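Local coordinates for probable 2-hydroxyhepta-2,4-diene-1,7-dioate isomerase (PDB 2DFU) that isomerises 2-hydroxyhepta-2,4-diene-1,7-dioate as a probably metal-dependent member of the fumarylacetoacetate hydrolase family, at the interface of chains A and B. Residues are numbered along the deposited sequence; one frame, centred on the assembly and turned at random. Chains: chain A/B, probable 2-hydroxyhepta-2,4-diene-1,7-dioate isomerase.

Contact 1: the interface of chains A and B. Residues chain A 80, 216-217; chain B 82, 84, 159-160, 163.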
# COMPACT_ATOMS: atom_id res chain seq x y z
N LEU A 80 -1.12 -1.73 -7.53
CA LEU A 80 -1.27 -1.86 -6.08
C LEU A 80 -2.69 -1.66 -5.57
O LEU A 80 -3.52 -1.03 -6.21
CB LEU A 80 -0.36 -0.85 -5.37
CG LEU A 80 1.13 -0.88 -5.70
CD1 LEU A 80 1.78 0.40 -5.18
CD2 LEU A 80 1.79 -2.12 -5.08
N PHE A 216 12.83 -5.03 -7.60
CA PHE A 216 12.78 -3.59 -7.37
C PHE A 216 11.95 -3.22 -6.13
O PHE A 216 12.07 -2.12 -5.60
CB PHE A 216 12.19 -2.89 -8.60
CG PHE A 216 10.73 -3.17 -8.83
CD1 PHE A 216 9.75 -2.36 -8.26
CD2 PHE A 216 10.34 -4.26 -9.61
CE1 PHE A 216 8.39 -2.62 -8.47
CE2 PHE A 216 8.98 -4.54 -9.82
CZ PHE A 216 8.00 -3.71 -9.24
N MET A 217 11.11 -4.16 -5.69
CA MET A 217 10.24 -3.93 -4.54
C MET A 217 10.35 -5.06 -3.53
O MET A 217 10.06 -6.21 -3.84
CB MET A 217 8.78 -3.80 -5.03
CG MET A 217 7.71 -3.89 -3.95
SD MET A 217 6.04 -3.72 -4.64
CE MET A 217 5.89 -1.93 -4.70
N GLY B 82 4.04 1.93 -2.00
CA GLY B 82 3.99 0.98 -0.91
C GLY B 82 4.93 1.48 0.18
O GLY B 82 5.79 2.31 -0.10
N ASN B 84 7.41 0.23 1.33
CA ASN B 84 8.78 -0.15 1.03
C ASN B 84 9.52 1.04 0.40
O ASN B 84 10.75 1.06 0.35
CB ASN B 84 8.81 -1.33 0.06
CG ASN B 84 8.18 -1.00 -1.28
OD1 ASN B 84 6.96 -0.84 -1.38
ND2 ASN B 84 9.02 -0.85 -2.31
N VAL B 159 3.87 1.31 -10.67
CA VAL B 159 4.42 0.57 -9.54
C VAL B 159 5.94 0.67 -9.46
O VAL B 159 6.50 1.11 -8.46
CB VAL B 159 4.01 -0.92 -9.61
CG1 VAL B 159 4.61 -1.67 -8.43
CG2 VAL B 159 2.50 -1.04 -9.60
N ARG B 160 6.61 0.24 -10.52
CA ARG B 160 8.06 0.28 -10.56
C ARG B 160 8.54 1.73 -10.70
O ARG B 160 9.60 2.10 -10.22
CB ARG B 160 8.55 -0.58 -11.73
CG ARG B 160 10.03 -0.88 -11.71
CD ARG B 160 10.38 -2.00 -12.68
NE ARG B 160 9.80 -1.81 -14.01
CZ ARG B 160 10.31 -2.34 -15.12
NH1 ARG B 160 11.41 -3.09 -15.06
NH2 ARG B 160 9.72 -2.13 -16.29
N SER B 163 7.01 3.26 -6.87
CA SER B 163 7.06 2.50 -5.63
C SER B 163 8.22 1.52 -5.44
O SER B 163 8.13 0.58 -4.66
CB SER B 163 5.74 1.75 -5.43
OG SER B 163 5.57 1.35 -4.09
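Strand 78-81 of chain A, through A:Leu80, and the loop of A:Phe216 and A:Met217 that follows helix 206-214 pack against the short helix 159-162 of chain B, the residue B:Ser163 just after it, and B:Gly82 and B:Asn84 at and beside the 3-10 helix 83-85. The ring of A:Phe216 turns one face to B:Arg160, whose CG methylene sits over the ring centre, 3.8 Å from the centroid, in a CH-pi contact. At the same time CE1 of the ring reaches CA of B:Arg160 at 3.6 Å, and the CG1 methyl of B:Val159 meets the ring edge in its plane. The arginine side chain leaves its backbone with CG opposite the amide N (chi1 -167°), which carries its methylenes across the ring; the guanidinium lies past it, its plane turned 54° from that of the phenyl. Cut back to an alanine, A:Phe216 would probably leave the B:Arg160 methylenes without the surface they lie on and open a gap beside B:Val159. A:Met217 runs extended as far as SD and then bends (chi3 -84°), bringing its CE methyl 3.3 Å from OG of B:Ser163, while its CG passes the amide of B:Asn84. That polar surface is ordered within chain B: ND2 of B:Asn84 donates to the carbonyl O of B:Ser163 at 2.9 Å, which helps to set the turn of the amide. A:Leu80 adds its branch carbon CG, 4.1 Å from CG2 of B:Val159. Beside its CD1 methyl, the hydroxyl OG of B:Ser163 accepts a nearly straight hydrogen bond from the backbone N of B:Gly82, 2.7 Å long.

Contact 2: the interface of chains A and B. Residues chain A 160; chain B 75, 212, 216.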
# COMPACT_ATOMS: atom_id res chain seq x y z
N ARG A 160 -8.95 4.40 -7.55
CA ARG A 160 -10.30 4.06 -7.12
C ARG A 160 -10.88 2.92 -7.94
O ARG A 160 -11.88 2.32 -7.56
CB ARG A 160 -11.24 5.27 -7.11
CG ARG A 160 -11.41 6.01 -8.39
CD ARG A 160 -12.34 7.19 -8.18
NE ARG A 160 -12.43 7.99 -9.39
CZ ARG A 160 -13.38 8.87 -9.65
NH1 ARG A 160 -14.36 9.09 -8.78
NH2 ARG A 160 -13.37 9.52 -10.81
N GLU B 75 -10.56 16.53 -11.05
CA GLU B 75 -10.32 15.86 -9.78
C GLU B 75 -8.83 15.56 -9.64
O GLU B 75 -8.11 15.47 -10.63
CB GLU B 75 -11.10 14.54 -9.71
CG GLU B 75 -12.59 14.65 -9.97
CD GLU B 75 -13.27 13.29 -9.96
OE1 GLU B 75 -12.77 12.38 -10.66
OE2 GLU B 75 -14.30 13.12 -9.27
N TYR B 212 -11.48 14.32 -0.97
CA TYR B 212 -11.71 13.54 -2.17
C TYR B 212 -11.39 12.07 -1.93
O TYR B 212 -12.22 11.19 -2.16
CB TYR B 212 -10.82 14.08 -3.30
CG TYR B 212 -10.94 13.29 -4.57
CD1 TYR B 212 -12.13 13.29 -5.31
CD2 TYR B 212 -9.88 12.51 -5.03
CE1 TYR B 212 -12.25 12.55 -6.47
CE2 TYR B 212 -9.99 11.76 -6.19
CZ TYR B 212 -11.18 11.79 -6.91
OH TYR B 212 -11.30 11.05 -8.06
N PHE B 216 -13.98 7.41 -1.36
CA PHE B 216 -13.95 6.02 -1.81
C PHE B 216 -12.89 5.19 -1.08
O PHE B 216 -12.93 3.96 -1.11
CB PHE B 216 -13.65 5.98 -3.31
CG PHE B 216 -12.25 6.39 -3.65
CD1 PHE B 216 -11.22 5.46 -3.67
CD2 PHE B 216 -11.95 7.72 -3.94
CE1 PHE B 216 -9.91 5.84 -3.97
CE2 PHE B 216 -10.64 8.11 -4.24
CZ PHE B 216 -9.62 7.17 -4.25
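This is a mixed apolar and charged patch of the two-fold symmetric interface between identical chains, and it probably helps to hold the pair of subunits together in the deposited assembly. One long side chain, A:Arg160 of helix 159-162, reaches over three residues of chain B: B:Phe216 in a loop, B:Tyr212 of helix 206-214 and B:Glu75 in another loop. Its root is apolar. The CB methylene lies over a face of the B:Phe216 ring, shifted toward the rim and 3.5 Å from the centroid, with CD1 of the ring its nearest atom. From there CG is wedged between the backbone N and carbonyl carbon (chi1 58°), and the chain runs straight from CG to NE, carrying the guanidinium beyond the phenyl to the tyrosine. The phenol of B:Tyr212 points its OH at one face of the guanidinium, over its centre, 3.4 Å from CZ of A:Arg160, with the ring plane inclined 59° to the guanidinium. Further out, NH2 of A:Arg160 forms a salt bridge with the carboxylate OE1 of B:Glu75 at 2.9 Å. The two planar groups stand 64° apart and the N-H does not point at the oxygen, so the pairing is probably mainly electrostatic. The carboxylate is likely to balance the arginine's charge and limit its swing. By spanning ring, phenol and carboxylate, A:Arg160 probably helps to tie its short helix to two loops and a helix of the other subunit.

The C-alpha centres of contact 1 and contact 2 lie about 21 Å apart along one two-fold interface. Both bring helix 159-162 of one subunit to the loop after helix 206-214 of the other, with the chains exchanged, and the Arg160-Phe216 pair recurs. The arginine differs between them: its first torsion is not the same in the two copies, and A:Arg160 also runs straighter toward its end. An arginine methylene covers the ring in both, CG in contact 1 and CB in contact 2, while the guanidinium takes another course, so at least in this crystal the charged end can vary while the ring stays covered.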